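Local structure of alcohol dehydrogenase (Thermus thermophilus, 2EIH) at residues R205-A209 with L210-E214; E77-A80 with P81-V85; N40-D43 with V44-K48; F298-L301 with R302-E306. The protein probably catalyses the NAD(P)-dependent oxidation of alcohols or the reverse reduction, as a zinc-binding member of the medium-chain dehydrogenase family. All coordinates share one frame; numbering follows the deposited sequence.

Interaction 1 of 4, residues R205-A209 with L210-E214; sequences RRAKA and LGADE
A Schellman motif ends helix 201-210, where A207, K208, L210, G211 and A212 meet at the last turn. This helix leads into strand 214-217, an edge strand, within this chain, of the parallel Rossmann-type sheet. Two bonds define the motif. A212 N donates to A207 O at 3.2 Å, fairly straight at 157°, and G211 N donates to K208 O at 2.9 Å. L210 N adds a bond to A207 O at 2.7 Å, from the opposite face of the carbonyl plane to A212 N. G211 N adds a weak bond to A207 O. G211 has a positive phi of 129°. A side chain here would collide with L210 O, and only glycine fits easily. The chain then turns back, and A212 CB packs on A207 CB at 3.9 Å. Both methyl groups also touch A196 of strand 193-198, so the turn is pressed onto the sheet. L210 lies on V181 and Q185 of helix 180-189. D213 is held from outside the turn, by V194 N and by a salt bridge to K188. K208 runs alongside the outgoing chain A212-E214. Its CG lies beside its own backbone N (chi1 -70°), and the rest of the chain is extended. K208 CG comes within 3.4 Å of A212 O, and K208 CA makes a CH...O contact with the same oxygen. The ammonium group ends in a long salt bridge, K208 NZ to E214 OE1 at 3.9 Å. One water donates to E214 OE1 at 2.9 Å and accepts weakly from K208 NZ.

Interaction 2 of 4, residues E77-A80 with P81-V85; sequences EGFA and PGDEV
The F79 ring meets D83 of the turn and V85 of the strand after it. D83 OD1 sits at the ring edge, near the ring plane, 4.5 Å from F79 CD1. V85 CG1 comes to F79 CE1 at 4.0 Å, obliquely to the ring. The other flat group is the D83 carboxylate. A80 N donates to D83 OD1 at 3.1 Å, coming from above the carboxylate plane, 65° out of it. A water also donates to D83 OD1, and it donates to G78 O at 2.7 Å. It therefore bridges the side chain to the backbone ahead of F79. D83 CG lies beside its own backbone N (chi1 -65°), which folds the carboxylate back over the start of the turn. The backbone forms a type II beta turn from A80 to D83. D83 N closes it on A80 O at 3.1 Å, with an N-H...O angle of 163°. P81 and G82 fill the two middle positions. G82 has a positive phi, at which any side chain would run into P81 O. The turn leads into strand 84-91. F79 and V85 both pack on L132 of strand 132-134, and G82 and D83 bond through the backbone to V69 of strand 64-72. E77 forms a salt bridge with R109 of a neighbouring subunit. D83 thus grips A80 twice, through its backbone N-H and through its carboxylate. With the bridging water, this probably steadies the carboxylate's negative charge and limits its rotation.

Interaction 3 of 4, residues N40-D43 with V44-K48; sequences NHLD and VWVRK
W45 and L42 meet through their torsions. W45 CG lies beside its own backbone N (chi1 -60°), which swings the indole back over the first turn of helix 41-48. L42 CG stands opposite its backbone N (chi1 176°) and sends CD1 toward the indole. The two side chains cross at about a right angle, with L42 CD1 3.8 Å from W45 CE3. One face of the indole covers the backbone: H41 O lies 3.5 Å above the W45 ring plane, toward the rim, and L42 N lies farther above it. H41 CB touches the far end of the indole, at W45 CZ2. H41 O is also the acceptor for W45 N at 3.2 Å, in the carbonyl plane, and receives a weak bond from V44 N. With an alanine in place of W45, L42 CD1 and H41 CB would probably lose their aromatic partner and H41 O its cover. The next turns are regular: V46 N donates to L42 O at 3.1 Å, and R47 N to D43 O at 3.0 Å. V46 CG2 adds a looser contact with L42 CD1. At the start of the helix, N40 N donates to D43 OD2 at 3.2 Å, almost straight at 175° but from above the carboxylate plane. The same oxygen bonds to Y121 OH. R47 is buried; its guanidinium bonds to G10 O and H326 and forms a salt bridge with E330. Helix 41-48 follows strand 29-38 after a two-residue link. Helix 322-330 packs against it: H326 touches D43 and V44, L329 touches H41, and E330 touches V44.

Interaction 4 of 4, residues F298-L301 with R302-E306; sequences FPIL and RFVEE
P299 O accepts a short bond from F303 N at 2.9 Å. The bond is nearly straight, at 167°, and runs nearly along the C=O axis. Proline has no N-H to give, but its carbonyl serves the helix normally. F303 CG lies beside its own backbone N (chi1 -70°), which lays the ring obliquely beside P299 O. F303 CD1 is 3.0 Å from P299 O, and F303 CE1 is 4.2 Å from P299 CB. A serine at F303 would probably open a gap beside P299 and W155, the latter on helix 148-161. F303 also touches G167 of the third subunit. R302 N donates to F298 O at 3.2 Å. The R302 side chain bends at chi2 and chi3 and folds back over the same turn. One face of its guanidinium then lies over P299 CA, 3.4 Å from the plane, and over F298 O. NH2 of R302 is 3.6 Å from P299 CB. R302 NH1 forms a salt bridge with E97 of the second subunit. On the inner side, V304 N donates to I300 O at 2.9 Å, and I300 CG2 meets V304 CG2 at 4.3 Å. I300 packs on F151, L152 and W155. This is i to i+4 bonding of a regular alpha helix, 297-306, with one side against helix 148-161 and others against two neighbouring subunits.

How the interactions relate
Along the chain the order is interaction 3, 2, 1, then 4. Interactions 2 and 3 belong to the GroES-like domain, interaction 3 on helix 41-48 and interaction 2 in the turn leading into strand 84-91. Interactions 1 and 4 belong to the zinc-binding dehydrogenase region, at the end of helix 201-210 and on helix 297-306. None touches another. Interactions 2 and 4 come nearest, with about 7 Å between nearest atoms and 18 Å between centres. Interactions 1 and 2 are farthest apart, with centres 37 Å apart. Interaction 3 lies on the opposite side of the chain's centre from interactions 1 and 4. Interactions 2 and 4 each reach a neighbouring subunit, so they also belong to the tetramer's contacts.

Interaction 1 of 4, residues R205-A209 with L210-E214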
loop_
_atom_site.group_PDB
_atom_site.type_symbol
_atom_site.label_atom_id
_atom_site.label_comp_id
_atom_site.label_asym_id
_atom_site.label_seq_id
_atom_site.Cartn_x
_atom_site.Cartn_y
_atom_site.Cartn_z
ATOM N N ARG A 205 9.913 -33.892 -8.259
ATOM C CA ARG A 205 8.693 -34.689 -8.228
ATOM C C ARG A 205 7.989 -34.371 -6.923
ATOM O O ARG A 205 6.755 -34.318 -6.849
ATOM C CB ARG A 205 9.023 -36.179 -8.281
ATOM C CG ARG A 205 7.846 -37.097 -7.953
ATOM C CD ARG A 205 8.317 -38.557 -7.899
ATOM N NE ARG A 205 9.470 -38.689 -7.010
ATOM C CZ ARG A 205 9.399 -38.667 -5.680
ATOM N NH1 ARG A 205 10.498 -38.779 -4.945
ATOM N NH2 ARG A 205 8.218 -38.563 -5.085
ATOM N N ARG A 206 8.808 -34.153 -5.902
ATOM C CA ARG A 206 8.336 -33.838 -4.571
ATOM C C ARG A 206 7.708 -32.441 -4.553
ATOM O O ARG A 206 6.727 -32.196 -3.845
ATOM C CB ARG A 206 9.515 -33.909 -3.603
ATOM C CG ARG A 206 9.126 -34.198 -2.173
ATOM C CD ARG A 206 8.952 -35.680 -1.916
ATOM N NE ARG A 206 9.714 -36.052 -0.723
ATOM C CZ ARG A 206 9.397 -35.687 0.514
ATOM N NH1 ARG A 206 8.317 -34.948 0.740
ATOM N NH2 ARG A 206 10.189 -36.030 1.520
ATOM N N ALA A 207 8.281 -31.540 -5.348
ATOM C CA ALA A 207 7.806 -30.168 -5.446
ATOM C C ALA A 207 6.384 -30.137 -5.988
ATOM O O ALA A 207 5.498 -29.539 -5.373
ATOM C CB ALA A 207 8.725 -29.356 -6.335
ATOM N N LYS A 208 6.154 -30.786 -7.130
ATOM C CA LYS A 208 4.811 -30.803 -7.710
ATOM C C LYS A 208 3.784 -31.330 -6.726
ATOM O O LYS A 208 2.660 -30.845 -6.680
ATOM C CB LYS A 208 4.776 -31.635 -8.996
ATOM C CG LYS A 208 5.523 -30.985 -10.133
ATOM C CD LYS A 208 5.137 -31.535 -11.493
ATOM C CE LYS A 208 5.717 -30.631 -12.586
ATOM N NZ LYS A 208 5.364 -31.012 -13.989
ATOM N N ALA A 209 4.181 -32.309 -5.924
ATOM C CA ALA A 209 3.280 -32.895 -4.944
ATOM C C ALA A 209 2.865 -31.843 -3.927
ATOM O O ALA A 209 1.817 -31.952 -3.290
ATOM C CB ALA A 209 3.964 -34.059 -4.247
ATOM N N LEU A 210 3.699 -30.818 -3.782
ATOM C CA LEU A 210 3.437 -29.733 -2.840
ATOM C C LEU A 210 2.601 -28.605 -3.453
ATOM O O LEU A 210 2.073 -27.746 -2.733
ATOM C CB LEU A 210 4.763 -29.177 -2.320
ATOM C CG LEU A 210 5.058 -29.372 -0.830
ATOM C CD1 LEU A 210 4.755 -30.794 -0.399
ATOM C CD2 LEU A 210 6.518 -29.024 -0.574
ATOM N N GLY A 211 2.481 -28.606 -4.778
ATOM C CA GLY A 211 1.697 -27.579 -5.443
ATOM C C GLY A 211 2.429 -26.900 -6.583
ATOM O O GLY A 211 1.840 -26.118 -7.328
ATOM N N ALA A 212 3.720 -27.183 -6.719
ATOM C CA ALA A 212 4.507 -26.592 -7.795
ATOM C C ALA A 212 3.889 -26.974 -9.145
ATOM O O ALA A 212 3.798 -28.157 -9.496
ATOM C CB ALA A 212 5.946 -27.075 -7.717
ATOM N N ASP A 213 3.468 -25.967 -9.899
ATOM C CA ASP A 213 2.852 -26.198 -11.195
ATOM C C ASP A 213 3.849 -26.620 -12.273
ATOM O O ASP A 213 3.510 -27.369 -13.185
ATOM C CB ASP A 213 2.123 -24.932 -11.651
ATOM C CG ASP A 213 1.091 -24.472 -10.655
ATOM O OD1 ASP A 213 0.116 -25.218 -10.427
ATOM O OD2 ASP A 213 1.257 -23.368 -10.089
ATOM N N GLU A 214 5.080 -26.142 -12.152
ATOM C CA GLU A 214 6.112 -26.438 -13.128
ATOM C C GLU A 214 7.430 -26.728 -12.401
ATOM O O GLU A 214 7.649 -26.261 -11.282
ATOM C CB GLU A 214 6.264 -25.228 -14.057
ATOM C CG GLU A 214 6.085 -25.494 -15.553
ATOM C CD GLU A 214 4.842 -26.297 -15.897
ATOM O OE1 GLU A 214 4.883 -27.532 -15.704
ATOM O OE2 GLU A 214 3.830 -25.701 -16.351
HETATM O O HOH W 1 7.499 -28.607 -15.301
#

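Interaction 2 of 4, residues E77-A80 with P81-V85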
loop_
_atom_site.group_PDB
_atom_site.type_symbol
_atom_site.label_atom_id
_atom_site.label_comp_id
_atom_site.label_asym_id
_atom_site.label_seq_id
_atom_site.Cartn_x
_atom_site.Cartn_y
_atom_site.Cartn_z
ATOM N N GLU A 77 -2.221 -15.288 31.968
ATOM C CA GLU A 77 -3.510 -15.798 31.547
ATOM C C GLU A 77 -3.458 -16.256 30.102
ATOM O O GLU A 77 -2.638 -15.780 29.315
ATOM C CB GLU A 77 -4.575 -14.714 31.709
ATOM C CG GLU A 77 -4.272 -13.445 30.925
ATOM C CD GLU A 77 -5.269 -12.339 31.217
ATOM O OE1 GLU A 77 -6.488 -12.570 31.043
ATOM O OE2 GLU A 77 -4.837 -11.234 31.610
ATOM N N GLY A 78 -4.340 -17.182 29.753
ATOM C CA GLY A 78 -4.359 -17.675 28.393
ATOM C C GLY A 78 -3.490 -18.901 28.175
ATOM O O GLY A 78 -3.301 -19.320 27.033
ATOM N N PHE A 79 -2.951 -19.456 29.261
ATOM C CA PHE A 79 -2.124 -20.664 29.213
ATOM C C PHE A 79 -2.211 -21.440 30.520
ATOM O O PHE A 79 -2.071 -20.877 31.604
ATOM C CB PHE A 79 -0.656 -20.334 28.905
ATOM C CG PHE A 79 -0.423 -19.922 27.484
ATOM C CD1 PHE A 79 -0.828 -20.752 26.436
ATOM C CD2 PHE A 79 0.111 -18.677 27.185
ATOM C CE1 PHE A 79 -0.717 -20.346 25.117
ATOM C CE2 PHE A 79 0.226 -18.265 25.868
ATOM C CZ PHE A 79 -0.191 -19.096 24.830
ATOM N N ALA A 80 -2.456 -22.737 30.405
ATOM C CA ALA A 80 -2.569 -23.600 31.568
ATOM C C ALA A 80 -1.816 -24.894 31.300
ATOM O O ALA A 80 -1.693 -25.322 30.156
ATOM C CB ALA A 80 -4.038 -23.891 31.855
ATOM N N PRO A 81 -1.305 -25.540 32.357
ATOM C CA PRO A 81 -0.564 -26.791 32.193
ATOM C C PRO A 81 -1.368 -27.899 31.525
ATOM O O PRO A 81 -2.440 -28.279 31.992
ATOM C CB PRO A 81 -0.156 -27.139 33.624
ATOM C CG PRO A 81 -1.247 -26.561 34.436
ATOM C CD PRO A 81 -1.456 -25.213 33.785
ATOM N N GLY A 82 -0.820 -28.405 30.425
ATOM C CA GLY A 82 -1.463 -29.459 29.673
ATOM C C GLY A 82 -1.698 -28.994 28.255
ATOM O O GLY A 82 -1.766 -29.807 27.335
ATOM N N ASP A 83 -1.808 -27.678 28.080
ATOM C CA ASP A 83 -2.046 -27.081 26.762
ATOM C C ASP A 83 -0.950 -27.357 25.744
ATOM O O ASP A 83 0.225 -27.151 26.022
ATOM C CB ASP A 83 -2.207 -25.567 26.884
ATOM C CG ASP A 83 -3.431 -25.166 27.674
ATOM O OD1 ASP A 83 -3.641 -23.948 27.832
ATOM O OD2 ASP A 83 -4.178 -26.055 28.130
ATOM N N GLU A 84 -1.347 -27.816 24.563
ATOM C CA GLU A 84 -0.389 -28.093 23.508
ATOM C C GLU A 84 -0.091 -26.770 22.790
ATOM O O GLU A 84 -1.014 -26.010 22.453
ATOM C CB GLU A 84 -0.949 -29.129 22.542
ATOM C CG GLU A 84 -1.214 -30.496 23.177
ATOM C CD GLU A 84 -1.330 -31.598 22.132
ATOM O OE1 GLU A 84 -1.453 -32.784 22.500
ATOM O OE2 GLU A 84 -1.290 -31.267 20.932
ATOM N N VAL A 85 1.201 -26.497 22.577
ATOM C CA VAL A 85 1.653 -25.256 21.953
ATOM C C VAL A 85 2.907 -25.380 21.074
ATOM O O VAL A 85 3.650 -26.358 21.133
ATOM C CB VAL A 85 1.968 -24.196 23.042
ATOM C CG1 VAL A 85 0.724 -23.894 23.862
ATOM C CG2 VAL A 85 3.078 -24.699 23.973
HETATM O O HOH W 2 -4.040 -21.896 26.424
#

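Interaction 3 of 4, residues N40-D43 with V44-K48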
loop_
_atom_site.group_PDB
_atom_site.type_symbol
_atom_site.label_atom_id
_atom_site.label_comp_id
_atom_site.label_asym_id
_atom_site.label_seq_id
_atom_site.Cartn_x
_atom_site.Cartn_y
_atom_site.Cartn_z
ATOM N N ASN A 40 17.376 -25.623 12.576
ATOM C CA ASN A 40 17.492 -24.548 11.589
ATOM C C ASN A 40 18.962 -24.245 11.272
ATOM O O ASN A 40 19.845 -24.500 12.088
ATOM C CB ASN A 40 16.772 -23.298 12.091
ATOM C CG ASN A 40 15.278 -23.417 11.970
ATOM O OD1 ASN A 40 14.567 -23.595 12.955
ATOM N ND2 ASN A 40 14.789 -23.327 10.744
ATOM N N HIS A 41 19.225 -23.703 10.090
ATOM C CA HIS A 41 20.600 -23.410 9.703
ATOM C C HIS A 41 21.254 -22.421 10.663
ATOM O O HIS A 41 22.485 -22.365 10.794
ATOM C CB HIS A 41 20.645 -22.900 8.258
ATOM C CG HIS A 41 20.317 -23.953 7.245
ATOM N ND1 HIS A 41 21.168 -24.996 6.953
ATOM C CD2 HIS A 41 19.209 -24.149 6.492
ATOM C CE1 HIS A 41 20.599 -25.793 6.067
ATOM N NE2 HIS A 41 19.408 -25.303 5.769
ATOM N N LEU A 42 20.409 -21.662 11.346
ATOM C CA LEU A 42 20.854 -20.693 12.330
ATOM C C LEU A 42 21.584 -21.401 13.477
ATOM O O LEU A 42 22.595 -20.898 13.984
ATOM C CB LEU A 42 19.648 -19.922 12.871
ATOM C CG LEU A 42 19.892 -18.913 13.993
ATOM C CD1 LEU A 42 21.043 -17.977 13.628
ATOM C CD2 LEU A 42 18.614 -18.138 14.235
ATOM N N ASP A 43 21.077 -22.561 13.893
ATOM C CA ASP A 43 21.720 -23.295 14.974
ATOM C C ASP A 43 23.145 -23.652 14.547
ATOM O O ASP A 43 24.038 -23.729 15.384
ATOM C CB ASP A 43 20.978 -24.601 15.305
ATOM C CG ASP A 43 19.470 -24.426 15.443
ATOM O OD1 ASP A 43 18.986 -23.285 15.559
ATOM O OD2 ASP A 43 18.765 -25.456 15.436
ATOM N N VAL A 44 23.356 -23.868 13.249
ATOM C CA VAL A 44 24.680 -24.232 12.751
ATOM C C VAL A 44 25.648 -23.055 12.805
ATOM O O VAL A 44 26.808 -23.219 13.193
ATOM C CB VAL A 44 24.605 -24.785 11.306
ATOM C CG1 VAL A 44 26.001 -25.059 10.770
ATOM C CG2 VAL A 44 23.788 -26.071 11.295
ATOM N N TRP A 45 25.177 -21.872 12.423
ATOM C CA TRP A 45 26.024 -20.691 12.458
ATOM C C TRP A 45 26.459 -20.412 13.899
ATOM O O TRP A 45 27.606 -20.028 14.148
ATOM C CB TRP A 45 25.285 -19.482 11.865
ATOM C CG TRP A 45 24.866 -19.700 10.443
ATOM C CD1 TRP A 45 25.497 -20.485 9.521
ATOM C CD2 TRP A 45 23.708 -19.165 9.790
ATOM N NE1 TRP A 45 24.803 -20.482 8.337
ATOM C CE2 TRP A 45 23.698 -19.680 8.472
ATOM C CE3 TRP A 45 22.676 -18.302 10.186
ATOM C CZ2 TRP A 45 22.689 -19.367 7.547
ATOM C CZ3 TRP A 45 21.670 -17.987 9.261
ATOM C CH2 TRP A 45 21.688 -18.521 7.959
ATOM N N VAL A 46 25.556 -20.626 14.852
ATOM C CA VAL A 46 25.898 -20.395 16.245
ATOM C C VAL A 46 26.901 -21.448 16.691
ATOM O O VAL A 46 27.838 -21.140 17.426
ATOM C CB VAL A 46 24.659 -20.443 17.154
ATOM C CG1 VAL A 46 25.077 -20.302 18.611
ATOM C CG2 VAL A 46 23.709 -19.313 16.779
ATOM N N ARG A 47 26.721 -22.685 16.235
ATOM C CA ARG A 47 27.642 -23.753 16.604
ATOM C C ARG A 47 29.050 -23.495 16.076
ATOM O O ARG A 47 30.028 -23.637 16.806
ATOM C CB ARG A 47 27.144 -25.109 16.087
ATOM C CG ARG A 47 28.218 -26.195 16.165
ATOM C CD ARG A 47 27.739 -27.571 15.750
ATOM N NE ARG A 47 27.237 -27.668 14.379
ATOM C CZ ARG A 47 27.978 -27.651 13.275
ATOM N NH1 ARG A 47 27.383 -27.758 12.094
ATOM N NH2 ARG A 47 29.295 -27.522 13.339
ATOM N N LYS A 48 29.154 -23.128 14.804
ATOM C CA LYS A 48 30.457 -22.862 14.201
ATOM C C LYS A 48 31.132 -21.630 14.789
ATOM O O LYS A 48 32.355 -21.523 14.774
ATOM C CB LYS A 48 30.324 -22.681 12.692
ATOM C CG LYS A 48 30.066 -23.963 11.943
ATOM C CD LYS A 48 29.974 -23.703 10.453
ATOM C CE LYS A 48 30.006 -25.005 9.683
ATOM N NZ LYS A 48 29.826 -24.796 8.223
#

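Interaction 4 of 4, residues F298-L301 with R302-E306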
loop_
_atom_site.group_PDB
_atom_site.type_symbol
_atom_site.label_atom_id
_atom_site.label_comp_id
_atom_site.label_asym_id
_atom_site.label_seq_id
_atom_site.Cartn_x
_atom_site.Cartn_y
_atom_site.Cartn_z
ATOM N N PHE A 298 -0.197 -16.447 13.488
ATOM C CA PHE A 298 -1.613 -16.768 13.707
ATOM C C PHE A 298 -2.310 -17.224 12.425
ATOM O O PHE A 298 -2.931 -18.287 12.394
ATOM C CB PHE A 298 -2.328 -15.568 14.331
ATOM C CG PHE A 298 -1.782 -15.193 15.680
ATOM C CD1 PHE A 298 -0.605 -14.449 15.788
ATOM C CD2 PHE A 298 -2.412 -15.628 16.845
ATOM C CE1 PHE A 298 -0.056 -14.143 17.041
ATOM C CE2 PHE A 298 -1.873 -15.327 18.100
ATOM C CZ PHE A 298 -0.687 -14.580 18.197
ATOM N N PRO A 299 -2.233 -16.423 11.350
ATOM C CA PRO A 299 -2.895 -16.892 10.130
ATOM C C PRO A 299 -2.269 -18.211 9.637
ATOM O O PRO A 299 -2.972 -19.108 9.178
ATOM C CB PRO A 299 -2.673 -15.740 9.146
ATOM C CG PRO A 299 -1.412 -15.117 9.616
ATOM C CD PRO A 299 -1.597 -15.114 11.124
ATOM N N ILE A 300 -0.948 -18.323 9.741
ATOM C CA ILE A 300 -0.248 -19.527 9.304
ATOM C C ILE A 300 -0.821 -20.790 9.947
ATOM O O ILE A 300 -1.251 -21.695 9.242
ATOM C CB ILE A 300 1.261 -19.417 9.602
ATOM C CG1 ILE A 300 1.883 -18.367 8.685
ATOM C CG2 ILE A 300 1.948 -20.757 9.406
ATOM C CD1 ILE A 300 3.375 -18.068 8.976
ATOM N N LEU A 301 -0.849 -20.831 11.276
ATOM C CA LEU A 301 -1.369 -21.979 12.010
ATOM C C LEU A 301 -2.835 -22.264 11.667
ATOM O O LEU A 301 -3.273 -23.412 11.642
ATOM C CB LEU A 301 -1.155 -21.764 13.523
ATOM C CG LEU A 301 0.325 -21.706 13.995
ATOM C CD1 LEU A 301 0.439 -21.246 15.445
ATOM C CD2 LEU A 301 0.949 -23.080 13.843
ATOM N N ARG A 302 -3.587 -21.211 11.381
ATOM C CA ARG A 302 -4.994 -21.343 10.992
ATOM C C ARG A 302 -5.065 -22.121 9.668
ATOM O O ARG A 302 -5.810 -23.078 9.557
ATOM C CB ARG A 302 -5.617 -19.944 10.828
ATOM C CG ARG A 302 -6.979 -19.760 11.497
ATOM C CD ARG A 302 -7.074 -18.407 12.199
ATOM N NE ARG A 302 -6.699 -17.295 11.320
ATOM C CZ ARG A 302 -6.084 -16.195 11.750
ATOM N NH1 ARG A 302 -5.779 -16.074 13.035
ATOM N NH2 ARG A 302 -5.782 -15.207 10.915
ATOM N N PHE A 303 -4.287 -21.699 8.674
ATOM C CA PHE A 303 -4.249 -22.382 7.379
ATOM C C PHE A 303 -3.746 -23.818 7.547
ATOM O O PHE A 303 -4.157 -24.721 6.809
ATOM C CB PHE A 303 -3.344 -21.640 6.374
ATOM C CG PHE A 303 -3.906 -20.327 5.902
ATOM C CD1 PHE A 303 -3.237 -19.132 6.164
ATOM C CD2 PHE A 303 -5.135 -20.277 5.240
ATOM C CE1 PHE A 303 -3.787 -17.903 5.782
ATOM C CE2 PHE A 303 -5.693 -19.048 4.853
ATOM C CZ PHE A 303 -5.023 -17.868 5.124
ATOM N N VAL A 304 -2.848 -24.032 8.508
ATOM C CA VAL A 304 -2.320 -25.372 8.751
ATOM C C VAL A 304 -3.405 -26.293 9.303
ATOM O O VAL A 304 -3.469 -27.453 8.925
ATOM C CB VAL A 304 -1.109 -25.363 9.723
ATOM C CG1 VAL A 304 -0.685 -26.796 10.042
ATOM C CG2 VAL A 304 0.050 -24.614 9.103
ATOM N N GLU A 305 -4.260 -25.789 10.185
ATOM C CA GLU A 305 -5.329 -26.630 10.710
ATOM C C GLU A 305 -6.346 -26.957 9.629
ATOM O O GLU A 305 -6.992 -27.995 9.683
ATOM C CB GLU A 305 -6.061 -25.961 11.866
ATOM C CG GLU A 305 -5.250 -25.837 13.121
ATOM C CD GLU A 305 -6.121 -25.711 14.348
ATOM O OE1 GLU A 305 -6.851 -24.704 14.460
ATOM O OE2 GLU A 305 -6.087 -26.632 15.196
ATOM N N GLU A 306 -6.496 -26.066 8.659
ATOM C CA GLU A 306 -7.441 -26.270 7.562
ATOM C C GLU A 306 -6.856 -27.229 6.545
ATOM O O GLU A 306 -7.591 -27.833 5.767
ATOM C CB GLU A 306 -7.721 -24.955 6.859
ATOM C CG GLU A 306 -8.540 -23.974 7.644
ATOM C CD GLU A 306 -8.534 -22.609 6.986
ATOM O OE1 GLU A 306 -8.680 -22.540 5.735
ATOM O OE2 GLU A 306 -8.398 -21.596 7.714
#